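PDB 6XYB: paraflagellar rod component from Trypanosoma cruzi, which is of unknown function but is a conserved kinetoplastid-specific protein that binds metal ions, here a magnesium ion shared by four chains. Local coordinates for the magnesium ion site. Numbering follows the deposited sequence. Chains: chain A/B/C/D, Uncharacterized protein.

The magnesium ion site. Residues chain A 98-99, 112; chain B 98-99, 112; chain C 98-99, 112; chain D 98-99, 112. With MG (magnesium ion), chain E.
Four copies of one backbone carbonyl, the O of A:Ser98 and its counterparts in B:Ser98, C:Ser98 and D:Ser98, close around the magnesium ion in a nearly square-planar ring. A:Ser98 O lies 2.2 Å from MG, and D:Ser98 O, across the square, 2.3 Å. The trans angle between them is 168°, so the oxygens are nearly opposite. Further ligands, such as waters above or below the plane, may be unseen. The carbonyl dipoles, oxygen end inward, would offset part of the metal's charge.

The serine side chain points away from the metal. Each OG is anti to its backbone N (chi1 -171° in A:Ser98), beside the carbonyl carbon, and serves a second shell. In chains A, B and C a hydroxyl suits this place because it can donate and accept at once. A:Ser98 OG donates to the main-chain O of A:Lys112 at 2.9 Å, from above the carbonyl plane. It also accepts from the amide ND2 of B:Asn99 at 2.8 Å, in a bent bond with OG well out of the amide plane.

The same clasp runs from A:Asn99 to C:Ser98 and from D:Asn99 to B:Ser98. A:Asn99 ND2 meets C:Ser98 OG at 2.9 Å, nearly straight and in the amide plane. Each asparagine holds CG in the crowded position between backbone N and carbonyl carbon, turning its short amide across the chain boundary to the neighbouring serine. C:Asn99 differs: with chi2 at -94°, it presents OD1 to D:Ser98 OG at 2.7 Å. That hydroxyl also faces D:Lys112 O at 2.9 Å, and its one hydrogen cannot serve both acceptors, so the C:Asn99 amide may be modelled flipped. Its CB packs alongside the D:Asn99 backbone, 3.7 Å from CA.

A:Ser98 and A:Asn99 belong to strand 93-103, A:Lys112 to strand 108-117; the lysine's backbone steadies the serine while its aliphatic chain extends outward. The metal thus sits at the centre of the four-chain assembly, where corresponding strands converge; this tetramer may not be the biological one.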
loop_
_atom_site.group_PDB
_atom_site.type_symbol
_atom_site.label_atom_id
_atom_site.label_comp_id
_atom_site.label_asym_id
_atom_site.label_seq_id
_atom_site.Cartn_x
_atom_site.Cartn_y
_atom_site.Cartn_z
ATOM N N SER A 98 -2.261 -2.367 -2.746
ATOM C CA SER A 98 -3.404 -1.777 -2.019
ATOM C C SER A 98 -2.983 -0.505 -1.318
ATOM O O SER A 98 -1.811 -0.359 -0.955
ATOM C CB SER A 98 -4.046 -2.748 -1.032
ATOM O OG SER A 98 -5.270 -2.254 -0.491
ATOM N N ASN A 99 -3.935 0.358 -1.077
ATOM C CA ASN A 99 -3.658 1.555 -0.216
ATOM C C ASN A 99 -4.953 1.946 0.461
ATOM O O ASN A 99 -6.015 1.478 0.091
ATOM C CB ASN A 99 -2.997 2.701 -0.976
ATOM C CG ASN A 99 -3.856 3.295 -2.077
ATOM O OD1 ASN A 99 -5.031 3.550 -1.853
ATOM N ND2 ASN A 99 -3.289 3.367 -3.254
ATOM N N LYS A 112 -8.244 1.125 -1.698
ATOM C CA LYS A 112 -8.115 0.809 -3.128
ATOM C C LYS A 112 -7.277 -0.453 -3.334
ATOM O O LYS A 112 -6.256 -0.651 -2.647
ATOM C CB LYS A 112 -7.531 1.985 -3.909
ATOM C CG LYS A 112 -8.461 3.165 -3.783
ATOM C CD LYS A 112 -8.057 4.313 -4.629
ATOM C CE LYS A 112 -8.738 5.586 -4.180
ATOM N NZ LYS A 112 -10.129 5.546 -4.661
ATOM N N SER B 98 -0.308 -4.618 1.273
ATOM C CA SER B 98 -0.619 -4.111 2.608
ATOM C C SER B 98 -1.226 -2.709 2.538
ATOM O O SER B 98 -0.924 -1.991 1.645
ATOM C CB SER B 98 0.648 -4.156 3.470
ATOM O OG SER B 98 0.400 -3.681 4.796
ATOM N N ASN B 99 -2.011 -2.326 3.539
ATOM C CA ASN B 99 -2.485 -0.953 3.647
ATOM C C ASN B 99 -2.723 -0.608 5.094
ATOM O O ASN B 99 -2.799 -1.539 5.881
ATOM C CB ASN B 99 -3.703 -0.726 2.745
ATOM C CG ASN B 99 -4.927 -1.505 3.120
ATOM O OD1 ASN B 99 -5.453 -1.307 4.213
ATOM N ND2 ASN B 99 -5.251 -2.494 2.292
ATOM N N LYS B 112 -3.701 -3.852 7.299
ATOM C CA LYS B 112 -4.083 -5.069 6.631
ATOM C C LYS B 112 -2.939 -5.608 5.796
ATOM O O LYS B 112 -2.255 -4.900 5.136
ATOM C CB LYS B 112 -5.345 -4.858 5.827
ATOM C CG LYS B 112 -6.441 -4.490 6.799
ATOM C CD LYS B 112 -7.840 -4.466 6.300
ATOM C CE LYS B 112 -8.708 -3.742 7.291
ATOM N NZ LYS B 112 -9.106 -4.642 8.354
ATOM N N SER C 98 2.080 0.371 -3.294
ATOM C CA SER C 98 1.422 1.685 -3.216
ATOM C C SER C 98 1.133 1.985 -1.741
ATOM O O SER C 98 0.910 1.101 -0.962
ATOM C CB SER C 98 0.133 1.735 -3.997
ATOM O OG SER C 98 -0.522 2.988 -3.967
ATOM N N ASN C 99 1.020 3.262 -1.391
ATOM C CA ASN C 99 0.556 3.689 -0.050
ATOM C C ASN C 99 -0.099 5.059 -0.156
ATOM O O ASN C 99 0.108 5.755 -1.114
ATOM C CB ASN C 99 1.698 3.607 0.974
ATOM C CG ASN C 99 2.944 4.384 0.700
ATOM O OD1 ASN C 99 3.908 3.893 0.132
ATOM N ND2 ASN C 99 2.902 5.642 1.045
ATOM N N LYS C 112 1.348 7.286 -3.166
ATOM C CA LYS C 112 2.574 6.913 -3.822
ATOM C C LYS C 112 2.433 5.540 -4.513
ATOM O O LYS C 112 1.800 4.639 -4.003
ATOM C CB LYS C 112 3.726 6.980 -2.840
ATOM C CG LYS C 112 3.884 8.419 -2.392
ATOM C CD LYS C 112 5.144 8.769 -1.777
ATOM C CE LYS C 112 4.959 10.022 -0.961
ATOM N NZ LYS C 112 5.087 11.213 -1.846
ATOM N N SER D 98 4.040 -1.833 0.741
ATOM C CA SER D 98 4.214 -0.613 1.527
ATOM C C SER D 98 2.880 -0.212 2.146
ATOM O O SER D 98 1.813 -0.536 1.645
ATOM C CB SER D 98 4.792 0.465 0.644
ATOM O OG SER D 98 4.963 1.679 1.337
ATOM N N ASN D 99 2.946 0.615 3.184
ATOM C CA ASN D 99 1.754 1.178 3.821
ATOM C C ASN D 99 2.170 2.452 4.540
ATOM O O ASN D 99 3.359 2.687 4.781
ATOM C CB ASN D 99 1.012 0.209 4.719
ATOM C CG ASN D 99 1.786 -0.246 5.931
ATOM O OD1 ASN D 99 2.364 0.565 6.609
ATOM N ND2 ASN D 99 1.856 -1.551 6.086
ATOM N N LYS D 112 5.934 2.491 5.931
ATOM C CA LYS D 112 6.640 1.194 6.038
ATOM C C LYS D 112 6.798 0.507 4.669
ATOM O O LYS D 112 5.877 0.499 3.878
ATOM C CB LYS D 112 5.966 0.311 7.068
ATOM C CG LYS D 112 6.052 0.881 8.497
ATOM C CD LYS D 112 5.521 -0.026 9.505
ATOM C CE LYS D 112 5.203 0.698 10.774
ATOM N NZ LYS D 112 6.492 1.078 11.362
HETATM MG MG MG E . 0.071 -0.620 0.185
#